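Local structure of acetyl xylan esterase (Paenibacillus sp. R4, 6AGQ) at residues N231-R234 with R235-E239; R241-E244 with Q245-T249. The protein probably removes acetyl groups from acetylated xylan as a cold-active esterase of the alpha/beta-hydrolase fold. All coordinates share one frame; numbering follows the deposited sequence.

Contact 1: residues N231-R234 with R235-E239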
loop_
_atom_site.group_PDB
_atom_site.type_symbol
_atom_site.label_atom_id
_atom_site.label_comp_id
_atom_site.label_asym_id
_atom_site.label_seq_id
_atom_site.Cartn_x
_atom_site.Cartn_y
_atom_site.Cartn_z
ATOM N N ASN A 231 7.945 -7.131 18.969
ATOM C CA ASN A 231 8.982 -7.972 18.312
ATOM C C ASN A 231 9.918 -8.632 19.319
ATOM O O ASN A 231 10.279 -9.728 19.142
ATOM C CB ASN A 231 9.701 -7.173 17.251
ATOM C CG ASN A 231 8.780 -6.799 16.113
ATOM O OD1 ASN A 231 7.647 -7.228 16.081
ATOM N ND2 ASN A 231 9.228 -5.968 15.227
ATOM N N TRP A 232 10.203 -8.003 20.450
ATOM C CA TRP A 232 10.868 -8.730 21.557
ATOM C C TRP A 232 10.149 -10.044 21.878
ATOM O O TRP A 232 10.777 -11.097 21.862
ATOM C CB TRP A 232 11.003 -7.884 22.829
ATOM C CG TRP A 232 11.939 -8.480 23.798
ATOM C CD1 TRP A 232 13.265 -8.326 23.804
ATOM C CD2 TRP A 232 11.633 -9.400 24.877
ATOM N NE1 TRP A 232 13.819 -9.057 24.801
ATOM C CE2 TRP A 232 12.834 -9.708 25.495
ATOM C CE3 TRP A 232 10.446 -9.937 25.395
ATOM C CZ2 TRP A 232 12.924 -10.590 26.587
ATOM C CZ3 TRP A 232 10.511 -10.830 26.466
ATOM C CH2 TRP A 232 11.763 -11.147 27.059
ATOM N N PHE A 233 8.841 -9.966 22.154
ATOM C CA PHE A 233 8.086 -11.160 22.432
ATOM C C PHE A 233 8.206 -12.178 21.351
ATOM O O PHE A 233 8.532 -13.313 21.648
ATOM C CB PHE A 233 6.617 -10.896 22.791
ATOM C CG PHE A 233 6.485 -10.297 24.146
ATOM C CD1 PHE A 233 6.692 -11.060 25.243
ATOM C CD2 PHE A 233 6.278 -8.944 24.306
ATOM C CE1 PHE A 233 6.619 -10.540 26.509
ATOM C CE2 PHE A 233 6.213 -8.404 25.575
ATOM C CZ PHE A 233 6.409 -9.209 26.674
ATOM N N ARG A 234 8.019 -11.751 20.113
ATOM C CA ARG A 234 8.122 -12.624 18.973
ATOM C C ARG A 234 9.426 -13.396 18.920
ATOM O O ARG A 234 9.419 -14.553 18.492
ATOM C CB ARG A 234 7.938 -11.873 17.658
ATOM C CG ARG A 234 6.534 -11.424 17.368
ATOM C CD ARG A 234 6.483 -10.556 16.122
ATOM N NE ARG A 234 6.990 -11.210 14.900
ATOM C CZ ARG A 234 6.249 -11.934 14.055
ATOM N NH1 ARG A 234 4.964 -12.103 14.279
ATOM N NH2 ARG A 234 6.781 -12.453 12.953
ATOM N N ARG A 235 10.549 -12.771 19.289
ATOM C CA ARG A 235 11.880 -13.469 19.261
ATOM C C ARG A 235 12.372 -14.175 20.540
ATOM O O ARG A 235 13.123 -15.108 20.482
ATOM C CB ARG A 235 12.935 -12.498 18.837
ATOM C CG ARG A 235 12.702 -11.977 17.445
ATOM C CD ARG A 235 13.965 -12.222 16.698
ATOM N NE ARG A 235 14.045 -11.596 15.391
ATOM C CZ ARG A 235 14.208 -12.257 14.255
ATOM N NH1 ARG A 235 14.192 -13.584 14.196
ATOM N NH2 ARG A 235 14.337 -11.575 13.164
ATOM N N TYR A 236 12.003 -13.672 21.685
ATOM C CA TYR A 236 12.565 -14.107 22.959
ATOM C C TYR A 236 11.542 -14.877 23.761
ATOM O O TYR A 236 11.920 -15.647 24.632
ATOM C CB TYR A 236 13.018 -12.891 23.797
ATOM C CG TYR A 236 14.263 -12.171 23.304
ATOM C CD1 TYR A 236 14.183 -11.183 22.315
ATOM C CD2 TYR A 236 15.516 -12.463 23.823
ATOM C CE1 TYR A 236 15.336 -10.553 21.826
ATOM C CE2 TYR A 236 16.649 -11.805 23.373
ATOM C CZ TYR A 236 16.561 -10.864 22.357
ATOM O OH TYR A 236 17.666 -10.207 21.891
ATOM N N ASP A 237 10.251 -14.688 23.514
ATOM C CA ASP A 237 9.224 -15.147 24.481
ATOM C C ASP A 237 7.817 -15.204 23.849
ATOM O O ASP A 237 6.965 -14.421 24.208
ATOM C CB ASP A 237 9.255 -14.201 25.690
ATOM C CG ASP A 237 8.288 -14.604 26.771
ATOM O OD1 ASP A 237 7.935 -15.806 26.848
ATOM O OD2 ASP A 237 7.819 -13.721 27.511
ATOM N N PRO A 238 7.573 -16.123 22.905
ATOM C CA PRO A 238 6.294 -16.143 22.176
ATOM C C PRO A 238 5.032 -16.521 22.991
ATOM O O PRO A 238 3.909 -16.188 22.565
ATOM C CB PRO A 238 6.520 -17.193 21.100
ATOM C CG PRO A 238 7.983 -17.433 21.075
ATOM C CD PRO A 238 8.411 -17.249 22.484
ATOM N N GLU A 239 5.221 -17.199 24.125
ATOM C CA GLU A 239 4.135 -17.508 25.046
ATOM C C GLU A 239 4.043 -16.529 26.204
ATOM O O GLU A 239 3.329 -16.803 27.180
ATOM C CB GLU A 239 4.299 -18.919 25.610
ATOM C CG GLU A 239 4.229 -20.049 24.592
ATOM C CD GLU A 239 4.061 -21.412 25.274
ATOM O OE1 GLU A 239 2.925 -21.752 25.717
ATOM O OE2 GLU A 239 5.071 -22.122 25.400
#
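Tyr-236 lays its ring over one face of the Trp-232 indole in an offset stack: the centroids of the Tyr-236 ring and the five-membered ring of Trp-232 are 4.1 Å apart and the planes are only 6° from parallel. Trp-232 NE1 and CD1 each lie 3.3 Å from Tyr-236 CD1, NE1 standing over the phenol face, toward its rim. The six-membered ring of Trp-232 receives a CH-pi contact on the same face, Tyr-236 CB standing 3.7 Å from its centroid. With CG anti to the backbone N (chi1 -166°), the indole leans toward the C-terminal end of the helix, where its face meets Tyr-236, four residues on. Farther round the ring, Trp-232 CZ3 meets Asp-237 CB at 3.7 Å. Asp-237 also runs beside Phe-233, its OD2 3.5 Å from Phe-233 CE1, while its carbonyl O lies at the edge of that ring.

The arrangement is an i to i+4 aromatic stack at the C-terminal turn of helix 226-236. The backbone repeats the spacing: Tyr-236 N bonds to Trp-232 O at 2.9 Å, and Asp-237 N reaches Phe-233 O at 2.9 Å although Asp-237 is the first residue to leave helical angles (phi -164°). Pro-238, which has no N-H to give, follows immediately. Asp-237 OD1 accepts from Arg-241 N and OD2 probably from Gln-242 N, tying the end of this helix to the start of the next. Around this turn, Ile-146 and Leu-147 pack on Trp-232, and Tyr-236 OH bonds to Gly-125 O of a neighbouring subunit. Arg-234 bonds through NH1 to Asp-300 O and forms a salt bridge to Glu-304, both of a different neighbouring subunit.

Contact 2: residues R241-E244 with Q245-T249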
loop_
_atom_site.group_PDB
_atom_site.type_symbol
_atom_site.label_atom_id
_atom_site.label_comp_id
_atom_site.label_asym_id
_atom_site.label_seq_id
_atom_site.Cartn_x
_atom_site.Cartn_y
_atom_site.Cartn_z
ATOM N N ARG A 241 5.764 -15.718 28.772
ATOM C CA ARG A 241 6.083 -16.207 30.094
ATOM C C ARG A 241 6.898 -15.222 30.899
ATOM O O ARG A 241 6.991 -15.376 32.109
ATOM C CB ARG A 241 6.893 -17.486 29.995
ATOM C CG ARG A 241 6.160 -18.596 29.267
ATOM C CD ARG A 241 6.936 -19.895 29.340
ATOM N NE ARG A 241 6.200 -20.975 28.685
ATOM C CZ ARG A 241 6.629 -22.229 28.580
ATOM N NH1 ARG A 241 7.804 -22.593 29.092
ATOM N NH2 ARG A 241 5.875 -23.128 27.950
ATOM N N GLN A 242 7.520 -14.239 30.251
ATOM C CA GLN A 242 8.247 -13.210 30.968
ATOM C C GLN A 242 7.559 -11.864 30.844
ATOM O O GLN A 242 8.183 -10.839 31.126
ATOM C CB GLN A 242 9.686 -13.120 30.502
ATOM C CG GLN A 242 10.435 -14.446 30.399
ATOM C CD GLN A 242 11.802 -14.277 29.808
ATOM O OE1 GLN A 242 12.634 -13.573 30.355
ATOM N NE2 GLN A 242 12.041 -14.910 28.684
ATOM N N GLU A 243 6.275 -11.853 30.494
ATOM C CA GLU A 243 5.586 -10.575 30.291
ATOM C C GLU A 243 5.616 -9.746 31.546
ATOM O O GLU A 243 5.617 -8.514 31.469
ATOM C CB GLU A 243 4.122 -10.721 29.809
ATOM C CG GLU A 243 3.084 -11.333 30.799
ATOM C CD GLU A 243 2.490 -10.415 31.907
ATOM O OE1 GLU A 243 1.991 -10.967 32.930
ATOM O OE2 GLU A 243 2.488 -9.163 31.790
ATOM N N GLU A 244 5.591 -10.416 32.702
ATOM C CA GLU A 244 5.484 -9.720 33.996
ATOM C C GLU A 244 6.771 -8.910 34.270
ATOM O O GLU A 244 6.726 -7.736 34.485
ATOM C CB GLU A 244 5.193 -10.731 35.124
ATOM C CG GLU A 244 4.642 -10.120 36.399
ATOM C CD GLU A 244 4.764 -11.040 37.625
ATOM O OE1 GLU A 244 5.495 -10.653 38.556
ATOM O OE2 GLU A 244 4.154 -12.145 37.661
ATOM N N GLN A 245 7.918 -9.557 34.186
ATOM C CA GLN A 245 9.203 -8.861 34.204
ATOM C C GLN A 245 9.294 -7.767 33.129
ATOM O O GLN A 245 9.714 -6.653 33.433
ATOM C CB GLN A 245 10.368 -9.851 34.115
ATOM C CG GLN A 245 11.766 -9.285 34.403
ATOM C CD GLN A 245 11.836 -8.447 35.670
ATOM O OE1 GLN A 245 11.705 -8.993 36.763
ATOM N NE2 GLN A 245 12.018 -7.093 35.532
ATOM N N VAL A 246 8.859 -8.026 31.908
ATOM C CA VAL A 246 8.959 -6.978 30.865
ATOM C C VAL A 246 8.213 -5.694 31.286
ATOM O O VAL A 246 8.822 -4.633 31.301
ATOM C CB VAL A 246 8.517 -7.468 29.480
ATOM C CG1 VAL A 246 8.421 -6.315 28.499
ATOM C CG2 VAL A 246 9.488 -8.492 28.930
ATOM N N TYR A 247 6.947 -5.792 31.730
ATOM C CA TYR A 247 6.167 -4.605 32.067
ATOM C C TYR A 247 6.515 -4.047 33.436
ATOM O O TYR A 247 6.324 -2.848 33.670
ATOM C CB TYR A 247 4.651 -4.839 31.905
ATOM C CG TYR A 247 4.278 -5.056 30.438
ATOM C CD1 TYR A 247 4.432 -4.034 29.503
ATOM C CD2 TYR A 247 3.851 -6.283 29.966
ATOM C CE1 TYR A 247 4.130 -4.211 28.162
ATOM C CE2 TYR A 247 3.556 -6.475 28.615
ATOM C CZ TYR A 247 3.660 -5.439 27.735
ATOM O OH TYR A 247 3.395 -5.618 26.384
ATOM N N ARG A 248 7.009 -4.863 34.355
ATOM C CA ARG A 248 7.539 -4.293 35.606
ATOM C C ARG A 248 8.842 -3.490 35.350
ATOM O O ARG A 248 9.006 -2.440 35.912
ATOM C CB ARG A 248 7.729 -5.362 36.684
ATOM C CG ARG A 248 8.592 -4.898 37.855
ATOM C CD ARG A 248 8.548 -5.881 39.001
ATOM N NE ARG A 248 9.224 -7.132 38.636
ATOM C CZ ARG A 248 8.626 -8.300 38.366
ATOM N NH1 ARG A 248 9.378 -9.359 38.052
ATOM N NH2 ARG A 248 7.298 -8.437 38.404
ATOM N N THR A 249 9.735 -3.957 34.472
ATOM C CA THR A 249 10.904 -3.130 34.026
ATOM C C THR A 249 10.426 -1.782 33.513
ATOM O O THR A 249 10.928 -0.758 33.950
ATOM C CB THR A 249 11.731 -3.809 32.910
ATOM O OG1 THR A 249 12.303 -4.987 33.425
ATOM C CG2 THR A 249 12.879 -2.923 32.347
#
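The Arg-248 guanidinium has Glu-244 O and Gln-245 CA over one face, both set toward its rim, and the Glu-244 carboxylate at its edge. There Arg-248 NH2 forms a salt bridge with Glu-244 OE1 at 2.9 Å, directed at the anti lone pair of that oxygen. The acceptor is nearly in the guanidinium plane, although carboxylate and guanidinium planes stand 75° apart. On another side of the helix, the Tyr-247 ring and Glu-243 carboxylate planes are 41° apart, and the two side chains cross at about a right angle. Tyr-247 CD2 lies 3.2 Å from Glu-243 O, which approaches the ring obliquely, and 3.7 Å from Glu-243 OE2, an oxygen that forms a salt bridge with Arg-215.

A bend at chi3 (68°) folds Arg-248 back over the preceding turn. Its NH1 donates at 2.7 Å to Gln-245 OE1, approaching from above the amide plane, while Gln-245 NE2 donates in that plane to Thr-249 OG1 at 3.0 Å. Cutting Arg-248 back to an alanine is likely to leave the Glu-244 carboxylate without its cationic mate, with the Gln-245 amide held only through NE2 among the bonds described here.

The spacing is that of a first helical turn: Gln-242 is the N-cap residue, and its carbonyl O accepts from Val-246 N at 3.0 Å. Helix 243-251 presents Val-246 to Trp-232 and Phe-233 of helix 226-236, and Tyr-247 to Phe-233 and to Arg-215 and Val-218 of helix 214-219.

How the contacts relate
Contacts 1 and 2 lie in series on consecutive helices, 226-236 and 243-251, with centres about 12 Å apart. Their closest polar link is the probable hydrogen bond from Gln-242 N to Asp-237 OD2, 2.8 Å long, joining the first residue past one helix to the N-cap residue of the next. On the apolar side, Val-246 CG2 packs against both rings, 3.5 Å from Trp-232 CZ3 and 3.9 Å from Phe-233 CZ. A bound zinc ion is about 4 Å from the side chain of Tyr-247 in contact 2 and about 11 Å from that of Phe-233 in contact 1. Only contact 1 is touched by other subunits.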